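Local coordinates for tungstate ABC transporter, periplasmic tungstate-binding protein (Geobacter sulfurreducens, PDB 3LR1) that probably captures tungstate in the periplasm and hands it to an ABC transporter for import into the cell, at residues A[27-30]-A[34-37]. Numbering follows the deposited sequence.
Sequences PFEK and VKVD
Helix 20-32 runs into strand 35-41 here, closing a beta-alpha-beta crossover in the periplasmic binding protein fold, and Glu29 ties the two together through both its backbone and its side chain. Its carbonyl O accepts the N-H of Val34 at 3.1 Å, a bond spanning the turn at the end of the helix. The side chain then reaches on to the strand: with CG anti to the carbonyl carbon (chi1 -66°) and the chain extended beyond it, CB and CG pass beside the carbonyl O of Val34, CB at 3.1 Å. OE2 takes the N-H of Val36 at 2.9 Å through its anti lone pair, almost straight at 177°. A water donates to the same OE2 and, at 2.6 Å, to Val36 O. Glutamate suits this place because it is long enough to offer a carboxylate oxygen to a backbone N-H that strand 6-12 does not use; that strand pairs instead with the backbone of Lys35 and Asp37. With an alanine here, the N-H of Val36 would probably lose its acceptor and the water one of its two holds.

Apolar side chains seal the inner side, between strand 6-12 and helix 214-224. Phe28, its CG anti to the backbone N (chi1 178°), brings its ring to the two valines, where CD2 meets Val36 CG2 at 3.7 Å, the methyl lying at the ring edge. Branched valines suit the strand and offer compact methyls to the flat ring, which also touches Leu7 and Leu220. CE2 meets Val34 CG2 obliquely at 3.8 Å.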
ATOM      1  N   PRO A  27      17.886  -4.217 -10.872  1.00 13.83           N
ATOM      2  CA  PRO A  27      18.144  -5.167 -11.957  1.00 13.27           C
ATOM      3  C   PRO A  27      17.437  -4.844 -13.248  1.00 11.68           C
ATOM      4  O   PRO A  27      18.007  -5.046 -14.295  1.00 10.82           O
ATOM      5  CB  PRO A  27      17.626  -6.465 -11.407  1.00 15.98           C
ATOM      6  CG  PRO A  27      17.606  -6.229  -9.868  1.00 15.59           C
ATOM      7  CD  PRO A  27      17.189  -4.854  -9.727  1.00 14.00           C
ATOM      8  N   PHE A  28      16.207  -4.324 -13.173  1.00 12.09           N
ATOM      9  CA  PHE A  28      15.475  -3.840 -14.367  1.00 11.53           C
ATOM     10  C   PHE A  28      16.187  -2.654 -14.990  1.00 10.99           C
ATOM     11  O   PHE A  28      16.336  -2.583 -16.227  1.00 10.39           O
ATOM     12  CB  PHE A  28      14.045  -3.480 -14.006  1.00 13.07           C
ATOM     13  CG  PHE A  28      13.241  -2.938 -15.134  1.00 12.96           C
ATOM     14  CD1 PHE A  28      12.711  -3.808 -16.047  1.00 12.33           C
ATOM     15  CD2 PHE A  28      13.111  -1.535 -15.335  1.00 13.98           C
ATOM     16  CE1 PHE A  28      12.004  -3.323 -17.177  1.00 12.64           C
ATOM     17  CE2 PHE A  28      12.380  -1.011 -16.403  1.00 15.72           C
ATOM     18  CZ  PHE A  28      11.824  -1.888 -17.336  1.00 15.71           C
ATOM     19  N   GLU A  29      16.610  -1.705 -14.163  1.00 10.68           N
ATOM     20  CA  GLU A  29      17.328  -0.528 -14.672  1.00 12.27           C
ATOM     21  C   GLU A  29      18.599  -0.915 -15.414  1.00 11.29           C
ATOM     22  O   GLU A  29      18.884  -0.410 -16.513  1.00 10.72           O
ATOM     23  CB  GLU A  29      17.606   0.458 -13.540  1.00 12.26           C
ATOM     24  CG  GLU A  29      16.301   1.083 -12.951  1.00 15.55           C
ATOM     25  CD  GLU A  29      16.508   1.928 -11.682  1.00 16.73           C
ATOM     26  OE1 GLU A  29      17.221   1.468 -10.740  1.00 20.90           O
ATOM     27  OE2 GLU A  29      15.950   3.048 -11.629  1.00 16.10           O
ATOM     28  N   LYS A  30      19.346  -1.852 -14.831  1.00 11.00           N
ATOM     29  CA  LYS A  30      20.585  -2.327 -15.460  1.00  9.53           C
ATOM     30  C   LYS A  30      20.279  -3.049 -16.750  1.00  9.14           C
ATOM     31  O   LYS A  30      20.939  -2.833 -17.766  1.00  9.91           O
ATOM     32  CB  LYS A  30      21.335  -3.230 -14.485  1.00  8.86           C
ATOM     33  CG  LYS A  30      22.678  -3.685 -14.981  1.00 11.24           C
ATOM     34  CD  LYS A  30      23.465  -4.407 -13.882  1.00 14.03           C
ATOM     35  CE  LYS A  30      24.869  -4.719 -14.362  1.00 18.12           C
ATOM     36  NZ  LYS A  30      25.716  -3.536 -14.695  1.00 25.42           N
ATOM     37  N   VAL A  34      17.962   2.046 -18.200  1.00 14.81           N
ATOM     38  CA  VAL A  34      16.931   3.063 -17.927  1.00 16.35           C
ATOM     39  C   VAL A  34      16.932   3.418 -16.467  1.00 15.69           C
ATOM     40  O   VAL A  34      17.448   2.684 -15.626  1.00 14.72           O
ATOM     41  CB  VAL A  34      15.549   2.609 -18.317  1.00 17.64           C
ATOM     42  CG1 VAL A  34      15.527   2.251 -19.810  1.00 19.01           C
ATOM     43  CG2 VAL A  34      15.148   1.400 -17.504  1.00 16.39           C
ATOM     44  N   LYS A  35      16.300   4.531 -16.171  1.00 14.33           N
ATOM     45  CA  LYS A  35      16.062   4.928 -14.806  1.00 16.29           C
ATOM     46  C   LYS A  35      14.547   4.850 -14.597  1.00 15.51           C
ATOM     47  O   LYS A  35      13.796   5.323 -15.453  1.00 16.47           O
ATOM     48  CB  LYS A  35      16.463   6.401 -14.611  1.00 19.04           C
ATOM     49  CG  LYS A  35      17.929   6.709 -14.682  1.00 24.74           C
ATOM     50  CD  LYS A  35      18.705   5.967 -13.635  1.00 30.33           C
ATOM     51  CE  LYS A  35      20.031   6.823 -13.254  1.00 34.37           C
ATOM     52  NZ  LYS A  35      20.632   7.494 -14.475  1.00 36.61           N
ATOM     53  N   VAL A  36      14.108   4.291 -13.475  1.00 14.14           N
ATOM     54  CA  VAL A  36      12.695   4.288 -13.118  1.00 14.53           C
ATOM     55  C   VAL A  36      12.546   5.318 -12.021  1.00 15.35           C
ATOM     56  O   VAL A  36      13.064   5.114 -10.883  1.00 16.60           O
ATOM     57  CB  VAL A  36      12.188   2.892 -12.674  1.00 14.21           C
ATOM     58  CG1 VAL A  36      10.690   2.918 -12.250  1.00 14.16           C
ATOM     59  CG2 VAL A  36      12.494   1.801 -13.811  1.00 14.78           C
ATOM     60  N   ASP A  37      11.861   6.431 -12.348  1.00 14.91           N
ATOM     61  CA  ASP A  37      11.506   7.460 -11.370  1.00 16.53           C
ATOM     62  C   ASP A  37      10.250   7.024 -10.609  1.00 15.78           C
ATOM     63  O   ASP A  37       9.184   6.742 -11.235  1.00 17.44           O
ATOM     64  CB  ASP A  37      11.157   8.775 -12.040  1.00 17.47           C
ATOM     65  CG  ASP A  37      12.293   9.428 -12.730  1.00 22.57           C
ATOM     66  OD1 ASP A  37      13.464   9.052 -12.595  1.00 27.49           O
ATOM     67  OD2 ASP A  37      11.951  10.423 -13.398  1.00 32.43           O
TER
HETATM   68  O   HOH W   1      14.462   4.004  -9.012  1.00 34.52           O